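Local coordinates for protein JamJ (Lyngbya majuscula, PDB 5DOZ) that binds NADPH as the enoyl reductase part of a polyketide synthase and is probably involved in forming a cyclopropane ring, at residues N47-L52 with I252-I257; S92-G97 with L120-A125; P136-T141 with I330-V335. All blocks are in the same frame, centred on the assembly; numbering follows the deposited sequence.

Interaction 1: residues N47-L52 with I252-I257; sequences NFRDIL and ISKRKI. With NDP (NADPH dihydro-nicotinamide-adenine-dinucleotide phosphate), chain E.
F48 and R255 meet beside the NADPH ribose, their side chains crossing at about a right angle. The ring and guanidinium planes are 30° apart. F48 CE2 lies over one face of the guanidinium, 3.6 Å from R255 NH1. S253 OG sits over the opposite face. R255 NH1 donates a nearly straight hydrogen bond to O3D of NADPH, 2.8 Å long with an angle of 167° at the hydrogen. O3D lies in the guanidinium plane, but over a face of the F48 ring. At its edge the same ring meets the pyrophosphate, with CD1 3.3 Å from O1A. CG of F48 is anti to the backbone N (chi1 -167°), which turns the ring toward the cofactor. L52 CD1 adds an apolar touch, 3.8 Å from R255 CD.

R49 and K254 also cross at about a right angle. K254 NZ comes to the guanidinium edge, 3.1 Å from R49 NH1. Both are donors, so this is close packing of two positive groups and not a bond. D276 touches K254 and makes a long, weak ion pair with R49 NH1. K254 CE packs 3.6 Å from C2N of the nicotinamide. The carboxamide N7N is held by I252 O at 3.1 Å.

The contact spans the cofactor cleft. On one side is helix 48-54, where I51 packs on helix 317-326. On the other is the loop after strand 247-251 of the six-stranded parallel sheet, the Rossmann-type cofactor-binding half. I252 also touches T141 of helix 136-149.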
loop_
_atom_site.group_PDB
_atom_site.type_symbol
_atom_site.label_atom_id
_atom_site.label_comp_id
_atom_site.label_asym_id
_atom_site.label_seq_id
_atom_site.Cartn_x
_atom_site.Cartn_y
_atom_site.Cartn_z
ATOM N N ASN A 47 -1.813 5.250 6.046
ATOM C CA ASN A 47 -2.268 4.044 5.377
ATOM C C ASN A 47 -3.657 3.651 5.858
ATOM O O ASN A 47 -4.088 4.053 6.939
ATOM C CB ASN A 47 -1.259 2.905 5.560
ATOM C CG ASN A 47 -0.165 2.920 4.498
ATOM O OD1 ASN A 47 -0.349 2.412 3.394
ATOM N ND2 ASN A 47 0.978 3.499 4.830
ATOM N N PHE A 48 -4.358 2.879 5.037
ATOM C CA PHE A 48 -5.687 2.383 5.367
ATOM C C PHE A 48 -5.685 1.623 6.689
ATOM O O PHE A 48 -6.597 1.778 7.502
ATOM C CB PHE A 48 -6.179 1.482 4.239
ATOM C CG PHE A 48 -7.636 1.159 4.304
ATOM C CD1 PHE A 48 -8.561 1.952 3.640
ATOM C CD2 PHE A 48 -8.085 0.043 4.998
ATOM C CE1 PHE A 48 -9.909 1.650 3.685
ATOM C CE2 PHE A 48 -9.437 -0.267 5.043
ATOM C CZ PHE A 48 -10.350 0.538 4.388
ATOM N N ARG A 49 -4.657 0.809 6.904
ATOM C CA ARG A 49 -4.525 0.050 8.150
ATOM C C ARG A 49 -4.278 0.927 9.386
ATOM O O ARG A 49 -4.601 0.514 10.502
ATOM C CB ARG A 49 -3.431 -1.019 8.025
ATOM C CG ARG A 49 -3.944 -2.401 7.651
ATOM C CD ARG A 49 -2.798 -3.393 7.472
ATOM N NE ARG A 49 -2.111 -3.739 8.721
ATOM C CZ ARG A 49 -1.106 -4.612 8.820
ATOM N NH1 ARG A 49 -0.642 -5.245 7.741
ATOM N NH2 ARG A 49 -0.560 -4.852 10.006
ATOM N N ASP A 50 -3.697 2.115 9.194
ATOM C CA ASP A 50 -3.507 3.068 10.306
ATOM C C ASP A 50 -4.851 3.493 10.893
ATOM O O ASP A 50 -5.007 3.582 12.114
ATOM C CB ASP A 50 -2.734 4.322 9.863
ATOM C CG ASP A 50 -1.251 4.070 9.656
ATOM O OD1 ASP A 50 -0.581 3.528 10.564
ATOM O OD2 ASP A 50 -0.742 4.450 8.579
ATOM N N ILE A 51 -5.815 3.760 10.012
ATOM C CA ILE A 51 -7.159 4.165 10.421
ATOM C C ILE A 51 -7.879 3.033 11.152
ATOM O O ILE A 51 -8.478 3.256 12.201
ATOM C CB ILE A 51 -7.979 4.666 9.212
ATOM C CG1 ILE A 51 -7.445 6.027 8.755
ATOM C CG2 ILE A 51 -9.467 4.748 9.543
ATOM C CD1 ILE A 51 -8.031 6.489 7.442
ATOM N N LEU A 52 -7.799 1.823 10.601
ATOM C CA LEU A 52 -8.346 0.625 11.241
ATOM C C LEU A 52 -7.854 0.468 12.675
ATOM O O LEU A 52 -8.657 0.233 13.584
ATOM C CB LEU A 52 -7.999 -0.633 10.433
ATOM C CG LEU A 52 -8.632 -0.815 9.049
ATOM C CD1 LEU A 52 -8.162 -2.119 8.414
ATOM C CD2 LEU A 52 -10.153 -0.769 9.104
ATOM N N ILE A 252 -5.724 -8.363 -1.811
ATOM C CA ILE A 252 -4.836 -7.671 -0.856
ATOM C C ILE A 252 -5.572 -7.210 0.403
ATOM O O ILE A 252 -4.987 -6.563 1.279
ATOM C CB ILE A 252 -4.071 -6.481 -1.505
ATOM C CG1 ILE A 252 -5.006 -5.295 -1.775
ATOM C CG2 ILE A 252 -3.359 -6.930 -2.776
ATOM C CD1 ILE A 252 -4.304 -4.041 -2.250
ATOM N N SER A 253 -6.848 -7.574 0.484
ATOM C CA SER A 253 -7.756 -7.114 1.534
ATOM C C SER A 253 -7.279 -7.411 2.952
ATOM O O SER A 253 -7.232 -6.505 3.791
ATOM C CB SER A 253 -9.142 -7.718 1.317
ATOM O OG SER A 253 -9.969 -7.527 2.446
ATOM N N LYS A 254 -6.933 -8.672 3.217
ATOM C CA LYS A 254 -6.509 -9.119 4.559
ATOM C C LYS A 254 -7.637 -9.061 5.602
ATOM O O LYS A 254 -7.379 -9.116 6.807
ATOM C CB LYS A 254 -5.299 -8.317 5.062
ATOM C CG LYS A 254 -4.099 -8.313 4.126
ATOM C CD LYS A 254 -2.928 -7.556 4.733
ATOM C CE LYS A 254 -3.192 -6.059 4.832
ATOM N NZ LYS A 254 -1.912 -5.307 4.900
ATOM N N ARG A 255 -8.878 -8.937 5.136
ATOM C CA ARG A 255 -10.040 -8.889 6.023
ATOM C C ARG A 255 -11.160 -9.687 5.388
ATOM O O ARG A 255 -11.569 -9.394 4.257
ATOM C CB ARG A 255 -10.532 -7.450 6.253
ATOM C CG ARG A 255 -9.501 -6.459 6.773
ATOM C CD ARG A 255 -10.085 -5.052 6.915
ATOM N NE ARG A 255 -10.854 -4.604 5.744
ATOM C CZ ARG A 255 -10.338 -4.023 4.659
ATOM N NH1 ARG A 255 -9.029 -3.810 4.556
ATOM N NH2 ARG A 255 -11.138 -3.654 3.665
ATOM N N LYS A 256 -11.646 -10.691 6.118
ATOM C CA LYS A 256 -12.763 -11.531 5.684
ATOM C C LYS A 256 -12.617 -12.004 4.235
ATOM O O LYS A 256 -13.476 -11.734 3.391
ATOM C CB LYS A 256 -14.103 -10.806 5.890
ATOM C CG LYS A 256 -14.356 -10.318 7.312
ATOM C CD LYS A 256 -14.718 -11.450 8.262
ATOM C CE LYS A 256 -14.996 -10.918 9.661
ATOM N NZ LYS A 256 -15.286 -12.007 10.635
ATOM N N ILE A 257 -11.522 -12.706 3.957
ATOM C CA ILE A 257 -11.268 -13.249 2.618
ATOM C C ILE A 257 -11.618 -14.740 2.521
ATOM O O ILE A 257 -11.653 -15.446 3.528
ATOM C CB ILE A 257 -9.808 -13.007 2.156
ATOM C CG1 ILE A 257 -8.809 -13.733 3.073
ATOM C CG2 ILE A 257 -9.514 -11.510 2.075
ATOM C CD1 ILE A 257 -7.469 -14.025 2.427
HETATM P PA NDP E . -6.914 3.786 0.247
HETATM O O1A NDP E . -7.646 4.276 1.481
HETATM O O2A NDP E . -6.020 4.719 -0.524
HETATM O O5B NDP E . -8.000 3.232 -0.802
HETATM C C5B NDP E . -9.334 2.918 -0.420
HETATM C C4B NDP E . -10.202 3.126 -1.649
HETATM O O4B NDP E . -11.342 2.263 -1.568
HETATM C C3B NDP E . -10.746 4.546 -1.767
HETATM O O3B NDP E . -9.935 5.371 -2.610
HETATM C C2B NDP E . -12.087 4.349 -2.422
HETATM O O2B NDP E . -11.928 4.544 -3.819
HETATM C C1B NDP E . -12.449 2.890 -2.207
HETATM N N9A NDP E . -13.642 2.751 -1.351
HETATM C C8A NDP E . -13.901 3.430 -0.223
HETATM N N7A NDP E . -15.084 3.042 0.302
HETATM C C5A NDP E . -15.594 2.091 -0.505
HETATM C C6A NDP E . -16.811 1.249 -0.541
HETATM N N6A NDP E . -17.749 1.347 0.426
HETATM N N1A NDP E . -16.953 0.376 -1.571
HETATM C C2A NDP E . -16.030 0.259 -2.545
HETATM N N3A NDP E . -14.904 0.995 -2.567
HETATM C C4A NDP E . -14.637 1.904 -1.594
HETATM O O3 NDP E . -6.125 2.433 0.625
HETATM P PN NDP E . -4.923 1.753 -0.203
HETATM O O1N NDP E . -5.094 2.005 -1.671
HETATM O O2N NDP E . -3.623 2.112 0.462
HETATM O O5D NDP E . -5.173 0.181 0.049
HETATM C C5D NDP E . -6.404 -0.457 -0.316
HETATM C C4D NDP E . -6.617 -1.723 0.514
HETATM O O4D NDP E . -5.491 -2.598 0.414
HETATM C C3D NDP E . -6.775 -1.431 1.993
HETATM O O3D NDP E . -7.770 -2.321 2.495
HETATM C C2D NDP E . -5.419 -1.753 2.592
HETATM O O2D NDP E . -5.463 -2.101 3.984
HETATM C C1D NDP E . -4.948 -2.890 1.705
HETATM N N1N NDP E . -3.489 -2.978 1.625
HETATM C C2N NDP E . -2.926 -4.186 1.761
HETATM C C3N NDP E . -1.595 -4.412 1.428
HETATM C C7N NDP E . -1.076 -5.821 1.359
HETATM O O7N NDP E . 0.104 -6.059 1.554
HETATM N N7N NDP E . -1.930 -6.800 1.076
HETATM C C4N NDP E . -0.650 -3.237 1.283
HETATM C C5N NDP E . -1.391 -2.003 1.037
HETATM C C6N NDP E . -2.756 -1.896 1.300
HETATM P P2B NDP E . -13.172 4.927 -4.746
HETATM O O1X NDP E . -13.714 6.209 -4.157
HETATM O O2X NDP E . -12.520 5.075 -6.086
HETATM O O3X NDP E . -14.106 3.747 -4.644
#

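Interaction 2: residues S92-G97 with L120-A125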
loop_
_atom_site.group_PDB
_atom_site.type_symbol
_atom_site.label_atom_id
_atom_site.label_comp_id
_atom_site.label_asym_id
_atom_site.label_seq_id
_atom_site.Cartn_x
_atom_site.Cartn_y
_atom_site.Cartn_z
ATOM N N SER A 92 26.598 -2.824 6.434
ATOM C CA SER A 92 27.626 -2.391 5.489
ATOM C C SER A 92 27.097 -1.550 4.325
ATOM O O SER A 92 27.866 -0.839 3.670
ATOM C CB SER A 92 28.397 -3.605 4.951
ATOM O OG SER A 92 27.520 -4.665 4.605
ATOM N N GLN A 93 25.793 -1.621 4.071
ATOM C CA GLN A 93 25.221 -0.980 2.881
ATOM C C GLN A 93 24.740 0.472 3.082
ATOM O O GLN A 93 24.320 1.120 2.116
ATOM C CB GLN A 93 24.117 -1.857 2.260
ATOM C CG GLN A 93 22.834 -1.987 3.076
ATOM C CD GLN A 93 22.820 -3.172 4.035
ATOM O OE1 GLN A 93 23.731 -3.355 4.844
ATOM N NE2 GLN A 93 21.765 -3.975 3.956
ATOM N N TRP A 94 24.828 0.980 4.315
ATOM C CA TRP A 94 24.296 2.308 4.647
ATOM C C TRP A 94 25.261 3.202 5.432
ATOM O O TRP A 94 26.080 2.723 6.222
ATOM C CB TRP A 94 22.974 2.190 5.416
ATOM C CG TRP A 94 21.879 1.481 4.667
ATOM C CD1 TRP A 94 21.284 0.302 5.017
ATOM C CD2 TRP A 94 21.248 1.901 3.445
ATOM N NE1 TRP A 94 20.325 -0.041 4.091
ATOM C CE2 TRP A 94 20.282 0.921 3.117
ATOM C CE3 TRP A 94 21.405 3.007 2.596
ATOM C CZ2 TRP A 94 19.479 1.013 1.976
ATOM C CZ3 TRP A 94 20.607 3.097 1.460
ATOM C CH2 TRP A 94 19.656 2.106 1.162
ATOM N N GLN A 95 25.151 4.507 5.204
ATOM C CA GLN A 95 25.906 5.502 5.961
ATOM C C GLN A 95 25.007 6.662 6.356
ATOM O O GLN A 95 24.004 6.940 5.688
ATOM C CB GLN A 95 27.089 6.040 5.142
ATOM C CG GLN A 95 28.387 5.254 5.300
ATOM C CD GLN A 95 28.526 4.116 4.306
ATOM O OE1 GLN A 95 27.598 3.807 3.553
ATOM N NE2 GLN A 95 29.694 3.485 4.297
ATOM N N ILE A 96 25.377 7.339 7.438
ATOM C CA ILE A 96 24.765 8.605 7.826
ATOM C C ILE A 96 24.639 9.507 6.595
ATOM O O ILE A 96 25.579 9.631 5.805
ATOM C CB ILE A 96 25.597 9.299 8.930
ATOM C CG1 ILE A 96 25.580 8.454 10.211
ATOM C CG2 ILE A 96 25.087 10.714 9.204
ATOM C CD1 ILE A 96 26.739 8.709 11.161
ATOM N N GLY A 97 23.461 10.100 6.420
ATOM C CA GLY A 97 23.228 11.043 5.329
ATOM C C GLY A 97 22.461 10.457 4.160
ATOM O O GLY A 97 21.864 11.203 3.380
ATOM N N LEU A 120 14.977 -0.794 4.268
ATOM C CA LEU A 120 15.347 0.474 3.638
ATOM C C LEU A 120 15.737 0.307 2.176
ATOM O O LEU A 120 16.411 -0.650 1.807
ATOM C CB LEU A 120 16.518 1.124 4.389
ATOM C CG LEU A 120 16.403 1.404 5.891
ATOM C CD1 LEU A 120 17.739 1.916 6.404
ATOM C CD2 LEU A 120 15.303 2.413 6.186
ATOM N N VAL A 121 15.315 1.253 1.347
ATOM C CA VAL A 121 15.811 1.329 -0.024
ATOM C C VAL A 121 16.263 2.757 -0.301
ATOM O O VAL A 121 15.849 3.689 0.393
ATOM C CB VAL A 121 14.773 0.845 -1.076
ATOM C CG1 VAL A 121 14.446 -0.629 -0.886
ATOM C CG2 VAL A 121 13.504 1.681 -1.036
ATOM N N ALA A 122 17.127 2.919 -1.298
ATOM C CA ALA A 122 17.618 4.240 -1.690
ATOM C C ALA A 122 16.514 5.050 -2.345
ATOM O O ALA A 122 15.753 4.523 -3.158
ATOM C CB ALA A 122 18.804 4.106 -2.635
ATOM N N LYS A 123 16.419 6.325 -1.979
ATOM C CA LYS A 123 15.526 7.243 -2.676
ATOM C C LYS A 123 16.094 7.544 -4.064
ATOM O O LYS A 123 17.298 7.785 -4.201
ATOM C CB LYS A 123 15.351 8.548 -1.890
ATOM C CG LYS A 123 14.261 9.459 -2.451
ATOM C CD LYS A 123 14.246 10.838 -1.808
ATOM C CE LYS A 123 14.991 11.867 -2.650
ATOM N NZ LYS A 123 16.470 11.721 -2.592
ATOM N N PRO A 124 15.232 7.518 -5.101
ATOM C CA PRO A 124 15.638 7.987 -6.429
ATOM C C PRO A 124 15.996 9.468 -6.367
ATOM O O PRO A 124 15.154 10.292 -6.009
ATOM C CB PRO A 124 14.381 7.777 -7.279
ATOM C CG PRO A 124 13.570 6.777 -6.539
ATOM C CD PRO A 124 13.837 7.045 -5.091
ATOM N N ALA A 125 17.243 9.789 -6.706
ATOM C CA ALA A 125 17.817 11.122 -6.494
ATOM C C ALA A 125 17.114 12.238 -7.259
ATOM O O ALA A 125 17.136 13.393 -6.828
ATOM C CB ALA A 125 19.307 11.112 -6.817
#
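W94 lays its indole beside strand 120-122, and L120 meets it over one face. The L120 methyl CD1 makes a CH-pi contact. It is 4.1 Å from the centroid of the W94 five-membered ring and only 16° off the ring normal. The methyl therefore sits almost squarely over the pyrrole part of the indole. In L120, CG is anti to the carbonyl carbon, beside the backbone N (chi1 -56°), and the chain is extended at chi2. This carries CD1 out along the indole toward NE1 and CD1 of W94. L120 CB lies below the rim on the same side, 3.8 Å from W94 CZ2.

The W94 side chain also leaves its backbone with CG beside the N. Its chi2 of 116° then turns the indole plane, and the six-membered ring leads toward the strand. The far rim of that ring reaches the main chain, with CZ2 3.5 Å from L120 O and CH2 3.6 Å from A122 N. The A122 nitrogen lies at the edge of the ring, near its plane. A122 CB is a looser neighbour, 4.4 Å from W94 CH2. The V121 side chain leaves the backbone away from the tryptophan loop.

The other face of the indole carries Q93. Its CG lies 3.2 Å above the plane, toward the rim. The indole is thus sandwiched between Q93 of its own loop and L120 across the contact. W94 NE1 makes a weak hydrogen bond to P117 O.

The loop of W94 joins strands 79-87 and 99-103 in the GroES-like part of the fold. W94 also packs on V100 of strand 99-103, the antiparallel partner of 120-122. L120 continues inward to V37 and V39 of strand 37-45. V121 packs on M101 and I103, and on W292 of helix 287-293.

Interaction 3: residues P136-T141 with I330-V335; sequences PIPFFT and IGRVVV. With NDP (NADPH dihydro-nicotinamide-adenine-dinucleotide phosphate), chain E.
R332 and P138 come at each other from opposite directions, and their contact joins strand 332-336 to helix 136-149. Just before R332, the backbone of G331 bonds to S164. R332 then bends at chi2 (-76°), bringing its guanidinium to the helix. P138 CG lies over one face of that group, 3.3 Å from R332 NH1. I137 CB comes to the guanidinium edge, 3.7 Å from the same nitrogen. NH1 makes a salt bridge to E79, whose carboxylate also accepts from I137 N. R332 NH2 faces the NADPH phosphate, 3.5 Å from O2N. Beyond it, V333 and V335 pack on helix 317-326.

On the helix side, I137 CG2 is 3.3 Å from C5N of the nicotinamide. T141 OG1 lies 3.3 Å from C4N, the hydride-carrying carbon. T141 OG1 donates to I137 O at 2.6 Å. The T141 backbone N reaches that oxygen from the opposite face of its plane. A valine in place of the threonine would probably leave I137 O with the backbone bond alone and take the hydroxyl away from C4N.

The chemistry is a division of labour. Apolar and hydroxyl groups line the nicotinamide, while the R332 charge is shared between E79 and probably the nearby phosphate.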
loop_
_atom_site.group_PDB
_atom_site.type_symbol
_atom_site.label_atom_id
_atom_site.label_comp_id
_atom_site.label_asym_id
_atom_site.label_seq_id
_atom_site.Cartn_x
_atom_site.Cartn_y
_atom_site.Cartn_z
ATOM N N PRO A 136 6.509 3.503 -1.701
ATOM C CA PRO A 136 6.781 2.161 -1.154
ATOM C C PRO A 136 5.598 1.189 -1.121
ATOM O O PRO A 136 5.539 0.286 -1.949
ATOM C CB PRO A 136 7.302 2.457 0.256
ATOM C CG PRO A 136 7.873 3.828 0.153
ATOM C CD PRO A 136 6.946 4.558 -0.768
ATOM N N ILE A 137 4.673 1.351 -0.183
ATOM C CA ILE A 137 3.552 0.412 -0.084
ATOM C C ILE A 137 2.736 0.274 -1.383
ATOM O O ILE A 137 2.492 -0.847 -1.820
ATOM C CB ILE A 137 2.630 0.695 1.128
ATOM C CG1 ILE A 137 3.387 0.527 2.454
ATOM C CG2 ILE A 137 1.394 -0.196 1.094
ATOM C CD1 ILE A 137 4.246 -0.716 2.566
ATOM N N PRO A 138 2.325 1.399 -2.010
ATOM C CA PRO A 138 1.532 1.264 -3.232
ATOM C C PRO A 138 2.236 0.479 -4.340
ATOM O O PRO A 138 1.687 -0.505 -4.835
ATOM C CB PRO A 138 1.310 2.724 -3.665
ATOM C CG PRO A 138 1.382 3.494 -2.397
ATOM C CD PRO A 138 2.504 2.821 -1.653
ATOM N N PHE A 139 3.438 0.911 -4.717
ATOM C CA PHE A 139 4.165 0.285 -5.816
ATOM C C PHE A 139 4.717 -1.106 -5.511
ATOM O O PHE A 139 4.683 -1.972 -6.380
ATOM C CB PHE A 139 5.250 1.216 -6.366
ATOM C CG PHE A 139 4.726 2.221 -7.354
ATOM C CD1 PHE A 139 4.583 1.883 -8.699
ATOM C CD2 PHE A 139 4.359 3.498 -6.944
ATOM C CE1 PHE A 139 4.097 2.806 -9.619
ATOM C CE2 PHE A 139 3.873 4.423 -7.854
ATOM C CZ PHE A 139 3.741 4.078 -9.195
ATOM N N PHE A 140 5.217 -1.322 -4.293
ATOM C CA PHE A 140 5.694 -2.655 -3.901
ATOM C C PHE A 140 4.553 -3.669 -3.803
ATOM O O PHE A 140 4.736 -4.829 -4.167
ATOM C CB PHE A 140 6.485 -2.617 -2.589
ATOM C CG PHE A 140 7.875 -2.040 -2.717
ATOM C CD1 PHE A 140 8.088 -0.781 -3.277
ATOM C CD2 PHE A 140 8.971 -2.749 -2.250
ATOM C CE1 PHE A 140 9.364 -0.252 -3.380
ATOM C CE2 PHE A 140 10.255 -2.227 -2.347
ATOM C CZ PHE A 140 10.450 -0.975 -2.908
ATOM N N THR A 141 3.386 -3.236 -3.318
ATOM C CA THR A 141 2.201 -4.104 -3.284
ATOM C C THR A 141 1.707 -4.388 -4.704
ATOM O O THR A 141 1.438 -5.538 -5.054
ATOM C CB THR A 141 1.052 -3.498 -2.447
ATOM O OG1 THR A 141 1.530 -3.183 -1.133
ATOM C CG2 THR A 141 -0.133 -4.470 -2.337
ATOM N N ILE A 330 -7.658 11.166 -4.249
ATOM C CA ILE A 330 -7.065 10.371 -5.316
ATOM C C ILE A 330 -5.552 10.309 -5.119
ATOM O O ILE A 330 -4.869 11.334 -5.143
ATOM C CB ILE A 330 -7.455 10.885 -6.722
ATOM C CG1 ILE A 330 -8.948 10.637 -6.969
ATOM C CG2 ILE A 330 -6.616 10.206 -7.801
ATOM C CD1 ILE A 330 -9.528 11.390 -8.143
ATOM N N GLY A 331 -5.040 9.099 -4.905
ATOM C CA GLY A 331 -3.614 8.887 -4.686
ATOM C C GLY A 331 -3.271 8.715 -3.216
ATOM O O GLY A 331 -3.825 7.840 -2.548
ATOM N N ARG A 332 -2.375 9.573 -2.722
ATOM C CA ARG A 332 -1.790 9.459 -1.384
ATOM C C ARG A 332 -2.026 10.670 -0.476
ATOM O O ARG A 332 -2.139 11.807 -0.944
ATOM C CB ARG A 332 -0.282 9.184 -1.486
ATOM C CG ARG A 332 0.100 7.712 -1.418
ATOM C CD ARG A 332 0.010 7.235 0.021
ATOM N NE ARG A 332 0.611 5.928 0.280
ATOM C CZ ARG A 332 -0.087 4.825 0.531
ATOM N NH1 ARG A 332 0.545 3.689 0.794
ATOM N NH2 ARG A 332 -1.417 4.850 0.522
ATOM N N VAL A 333 -2.093 10.400 0.826
ATOM C CA VAL A 333 -2.194 11.430 1.858
ATOM C C VAL A 333 -0.919 11.367 2.697
ATOM O O VAL A 333 -0.641 10.344 3.334
ATOM C CB VAL A 333 -3.437 11.220 2.751
ATOM C CG1 VAL A 333 -3.506 12.278 3.846
ATOM C CG2 VAL A 333 -4.710 11.220 1.915
ATOM N N VAL A 334 -0.153 12.459 2.692
ATOM C CA VAL A 334 1.207 12.463 3.250
ATOM C C VAL A 334 1.373 13.521 4.339
ATOM O O VAL A 334 1.020 14.684 4.146
ATOM C CB VAL A 334 2.270 12.695 2.145
ATOM C CG1 VAL A 334 3.686 12.543 2.700
ATOM C CG2 VAL A 334 2.055 11.745 0.970
ATOM N N VAL A 335 1.914 13.102 5.483
ATOM C CA VAL A 335 2.178 13.996 6.598
ATOM C C VAL A 335 3.659 14.369 6.643
ATOM O O VAL A 335 4.525 13.494 6.616
ATOM C CB VAL A 335 1.768 13.360 7.946
ATOM C CG1 VAL A 335 2.140 14.271 9.107
ATOM C CG2 VAL A 335 0.274 13.057 7.977
HETATM P PA NDP E . -6.914 3.786 0.247
HETATM O O1A NDP E . -7.646 4.276 1.481
HETATM O O2A NDP E . -6.020 4.719 -0.524
HETATM O O5B NDP E . -8.000 3.232 -0.802
HETATM C C5B NDP E . -9.334 2.918 -0.420
HETATM C C4B NDP E . -10.202 3.126 -1.649
HETATM O O4B NDP E . -11.342 2.263 -1.568
HETATM C C3B NDP E . -10.746 4.546 -1.767
HETATM O O3B NDP E . -9.935 5.371 -2.610
HETATM C C2B NDP E . -12.087 4.349 -2.422
HETATM O O2B NDP E . -11.928 4.544 -3.819
HETATM C C1B NDP E . -12.449 2.890 -2.207
HETATM N N9A NDP E . -13.642 2.751 -1.351
HETATM C C8A NDP E . -13.901 3.430 -0.223
HETATM N N7A NDP E . -15.084 3.042 0.302
HETATM C C5A NDP E . -15.594 2.091 -0.505
HETATM C C6A NDP E . -16.811 1.249 -0.541
HETATM N N6A NDP E . -17.749 1.347 0.426
HETATM N N1A NDP E . -16.953 0.376 -1.571
HETATM C C2A NDP E . -16.030 0.259 -2.545
HETATM N N3A NDP E . -14.904 0.995 -2.567
HETATM C C4A NDP E . -14.637 1.904 -1.594
HETATM O O3 NDP E . -6.125 2.433 0.625
HETATM P PN NDP E . -4.923 1.753 -0.203
HETATM O O1N NDP E . -5.094 2.005 -1.671
HETATM O O2N NDP E . -3.623 2.112 0.462
HETATM O O5D NDP E . -5.173 0.181 0.049
HETATM C C5D NDP E . -6.404 -0.457 -0.316
HETATM C C4D NDP E . -6.617 -1.723 0.514
HETATM O O4D NDP E . -5.491 -2.598 0.414
HETATM C C3D NDP E . -6.775 -1.431 1.993
HETATM O O3D NDP E . -7.770 -2.321 2.495
HETATM C C2D NDP E . -5.419 -1.753 2.592
HETATM O O2D NDP E . -5.463 -2.101 3.984
HETATM C C1D NDP E . -4.948 -2.890 1.705
HETATM N N1N NDP E . -3.489 -2.978 1.625
HETATM C C2N NDP E . -2.926 -4.186 1.761
HETATM C C3N NDP E . -1.595 -4.412 1.428
HETATM C C7N NDP E . -1.076 -5.821 1.359
HETATM O O7N NDP E . 0.104 -6.059 1.554
HETATM N N7N NDP E . -1.930 -6.800 1.076
HETATM C C4N NDP E . -0.650 -3.237 1.283
HETATM C C5N NDP E . -1.391 -2.003 1.037
HETATM C C6N NDP E . -2.756 -1.896 1.300
HETATM P P2B NDP E . -13.172 4.927 -4.746
HETATM O O1X NDP E . -13.714 6.209 -4.157
HETATM O O2X NDP E . -12.520 5.075 -6.086
HETATM O O3X NDP E . -14.106 3.747 -4.644
#

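In the fold
From the N terminus, the chain first passes 47-52, whose loop interaction 1 closes only at 252-257, about 200 residues later. Interaction 2 is nested inside that loop. It closes a short loop of chain in the GroES-like part, holding strands 99-103 and 112-115, and stays about 14 Å from interaction 1 at the nearest atoms. Helix segment 136-141 follows, and interaction 3 closes at 330-335, so it crosses interaction 1. These two touch, with N47 OD1 3.0 Å from R332 NH1, and share NADPH. Together they bring helices 48-54 and 136-149, strand 332-336 and the loop after strand 247-251 around the cofactor. Interactions 2 and 3 run in series and reach the same mixed sheet.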